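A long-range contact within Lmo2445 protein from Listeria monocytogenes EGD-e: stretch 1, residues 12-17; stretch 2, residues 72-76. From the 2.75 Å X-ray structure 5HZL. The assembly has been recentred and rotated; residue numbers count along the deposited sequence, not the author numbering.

Stretch 1 (12-17) DTVPLP
Stretch 2 (72-76) LNNEV

A single backbone hydrogen bond and a curled glutamate side chain join an irregular, largely extended segment, residues 12-17, to the end of a 3-10 turn and the loop after it, residues 72-76, burying 291 Å² in all. Register is set at Thr13 and Asn74, whose CA atoms lie 4.3 Å apart. From there Val14 N donates to Asn74 O (3.0 Å, N-H...O angle 149°). Asn74 is still helical (phi/psi -71/-11), and Glu75 N closes the turn on Leu72 O at 3.2 Å; Glu75 itself is extended (-146/-179). Thr13 (-111/180, chi1 p) sets its CB 3.3 Å from Asn74 O. Val14 (-111/121, chi1 t) points toward the other stretch, its CG2 3.9 Å from Asn74 CB. The CA-to-CB bond of Glu75 points sideways, but chi1 m and chi2 m, with chi3 at -16°, bring the carboxyl group nearer to segment 12-17. Glu75 OE2 lies 2.7 Å from Val14 O and 3.3 Å from Val14 CB. The CA-to-CB bond of Leu16 (-109/154, chi1 m, chi2 t) also points toward residues 72-76, placing CD2 3.6 Å from Glu75 OE2. Pro15 (-63/136) points away, and Pro17, after a cis peptide bond, makes no contact.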

ATOM      1  N   ASP A  12      -2.689 -18.293  22.828  1.00 99.01           N
ATOM      2  CA  ASP A  12      -3.464 -17.247  23.572  1.00 96.93           C
ATOM      3  C   ASP A  12      -2.469 -16.247  24.244  1.00 88.14           C
ATOM      4  O   ASP A  12      -1.639 -15.681  23.521  1.00 81.60           O
ATOM      5  CB  ASP A  12      -4.464 -17.923  24.539  1.00102.41           C
ATOM      6  CG  ASP A  12      -5.492 -16.954  25.125  1.00103.80           C
ATOM      7  OD1 ASP A  12      -5.584 -15.791  24.676  1.00101.69           O
ATOM      8  OD2 ASP A  12      -6.233 -17.375  26.036  1.00107.32           O
ATOM      9  N   THR A  13      -2.519 -16.036  25.572  1.00 84.28           N
ATOM     10  CA  THR A  13      -1.604 -15.075  26.246  1.00 77.99           C
ATOM     11  C   THR A  13      -0.577 -15.775  27.158  1.00 74.40           C
ATOM     12  O   THR A  13      -0.555 -16.996  27.254  1.00 78.91           O
ATOM     13  CB  THR A  13      -2.378 -14.003  27.084  1.00 77.27           C
ATOM     14  OG1 THR A  13      -2.912 -14.575  28.278  1.00 79.66           O
ATOM     15  CG2 THR A  13      -3.497 -13.358  26.275  1.00 79.22           C
ATOM     16  N   VAL A  14       0.281 -14.974  27.790  1.00 67.71           N
ATOM     17  CA  VAL A  14       1.313 -15.424  28.729  1.00 65.08           C
ATOM     18  C   VAL A  14       0.830 -14.906  30.079  1.00 63.69           C
ATOM     19  O   VAL A  14       0.677 -13.703  30.237  1.00 62.09           O
ATOM     20  CB  VAL A  14       2.722 -14.881  28.364  1.00 60.88           C
ATOM     21  CG1 VAL A  14       3.713 -15.006  29.519  1.00 60.07           C
ATOM     22  CG2 VAL A  14       3.249 -15.585  27.125  1.00 60.89           C
ATOM     23  N   PRO A  15       0.615 -15.797  31.066  1.00 65.35           N
ATOM     24  CA  PRO A  15       0.080 -15.311  32.346  1.00 64.84           C
ATOM     25  C   PRO A  15       0.977 -14.340  33.105  1.00 60.73           C
ATOM     26  O   PRO A  15       2.179 -14.561  33.189  1.00 59.39           O
ATOM     27  CB  PRO A  15      -0.140 -16.600  33.157  1.00 69.66           C
ATOM     28  CG  PRO A  15       0.022 -17.738  32.197  1.00 71.81           C
ATOM     29  CD  PRO A  15       0.947 -17.233  31.135  1.00 68.29           C
ATOM     30  N   LEU A  16       0.369 -13.276  33.634  1.00 60.65           N
ATOM     31  CA  LEU A  16       1.049 -12.232  34.414  1.00 58.83           C
ATOM     32  C   LEU A  16       0.653 -12.325  35.914  1.00 61.69           C
ATOM     33  O   LEU A  16      -0.450 -12.775  36.224  1.00 66.25           O
ATOM     34  CB  LEU A  16       0.684 -10.850  33.867  1.00 57.60           C
ATOM     35  CG  LEU A  16       1.044 -10.532  32.406  1.00 55.87           C
ATOM     36  CD1 LEU A  16       0.543  -9.142  32.035  1.00 55.01           C
ATOM     37  CD2 LEU A  16       2.541 -10.642  32.148  1.00 53.20           C
ATOM     38  N   PRO A  17       1.495 -11.866  36.843  1.00 59.83           N
ATOM     39  CA  PRO A  17       2.794 -11.234  36.553  1.00 56.79           C
ATOM     40  C   PRO A  17       3.856 -12.169  35.991  1.00 55.25           C
ATOM     41  O   PRO A  17       3.828 -13.386  36.222  1.00 57.90           O
ATOM     42  CB  PRO A  17       3.238 -10.689  37.920  1.00 57.24           C
ATOM     43  CG  PRO A  17       2.012 -10.682  38.763  1.00 60.16           C
ATOM     44  CD  PRO A  17       1.181 -11.818  38.275  1.00 61.76           C
ATOM     45  N   LEU A  72       3.718  -9.524  20.341  1.00 44.03           N
ATOM     46  CA  LEU A  72       2.843  -8.560  21.035  1.00 43.99           C
ATOM     47  C   LEU A  72       1.494  -9.191  21.427  1.00 46.42           C
ATOM     48  O   LEU A  72       0.897  -8.811  22.453  1.00 47.88           O
ATOM     49  CB  LEU A  72       2.625  -7.300  20.196  1.00 42.66           C
ATOM     50  CG  LEU A  72       3.858  -6.416  19.965  1.00 42.25           C
ATOM     51  CD1 LEU A  72       3.566  -5.303  18.966  1.00 42.30           C
ATOM     52  CD2 LEU A  72       4.385  -5.826  21.270  1.00 41.76           C
ATOM     53  N   ASN A  73       1.027 -10.150  20.623  1.00 46.33           N
ATOM     54  CA  ASN A  73      -0.208 -10.881  20.924  1.00 47.70           C
ATOM     55  C   ASN A  73      -0.151 -11.764  22.182  1.00 48.19           C
ATOM     56  O   ASN A  73      -1.165 -12.346  22.573  1.00 51.33           O
ATOM     57  CB  ASN A  73      -0.671 -11.678  19.709  1.00 49.72           C
ATOM     58  CG  ASN A  73      -1.205 -10.786  18.615  1.00 49.59           C
ATOM     59  OD1 ASN A  73      -1.912  -9.822  18.894  1.00 51.28           O
ATOM     60  ND2 ASN A  73      -0.908 -11.116  17.364  1.00 49.62           N
ATOM     61  N   ASN A  74       1.023 -11.864  22.808  1.00 46.19           N
ATOM     62  CA  ASN A  74       1.157 -12.608  24.062  1.00 46.84           C
ATOM     63  C   ASN A  74       0.492 -11.874  25.202  1.00 45.85           C
ATOM     64  O   ASN A  74       0.369 -12.429  26.266  1.00 46.97           O
ATOM     65  CB  ASN A  74       2.617 -12.872  24.444  1.00 46.44           C
ATOM     66  CG  ASN A  74       3.295 -13.879  23.531  1.00 47.89           C
ATOM     67  OD1 ASN A  74       2.681 -14.439  22.619  1.00 50.22           O
ATOM     68  ND2 ASN A  74       4.578 -14.118  23.778  1.00 47.25           N
ATOM     69  N   GLU A  75       0.098 -10.623  24.991  1.00 44.49           N
ATOM     70  CA  GLU A  75      -0.579  -9.853  26.025  1.00 45.47           C
ATOM     71  C   GLU A  75      -1.603  -8.914  25.396  1.00 45.75           C
ATOM     72  O   GLU A  75      -1.796  -8.902  24.184  1.00 47.30           O
ATOM     73  CB  GLU A  75       0.433  -9.042  26.852  1.00 44.28           C
ATOM     74  CG  GLU A  75       1.551  -9.841  27.514  1.00 44.04           C
ATOM     75  CD  GLU A  75       1.069 -10.899  28.497  1.00 46.31           C
ATOM     76  OE1 GLU A  75      -0.111 -10.886  28.940  1.00 47.34           O
ATOM     77  OE2 GLU A  75       1.903 -11.754  28.833  1.00 46.78           O
ATOM     78  N   VAL A  76      -2.262  -8.141  26.246  1.00 46.11           N
ATOM     79  CA  VAL A  76      -3.261  -7.177  25.833  1.00 46.01           C
ATOM     80  C   VAL A  76      -2.888  -5.813  26.418  1.00 45.56           C
ATOM     81  O   VAL A  76      -2.840  -5.660  27.642  1.00 46.14           O
ATOM     82  CB  VAL A  76      -4.665  -7.582  26.352  1.00 47.49           C
ATOM     83  CG1 VAL A  76      -5.697  -6.507  26.024  1.00 47.65           C
ATOM     84  CG2 VAL A  76      -5.079  -8.933  25.784  1.00 48.20           C
TER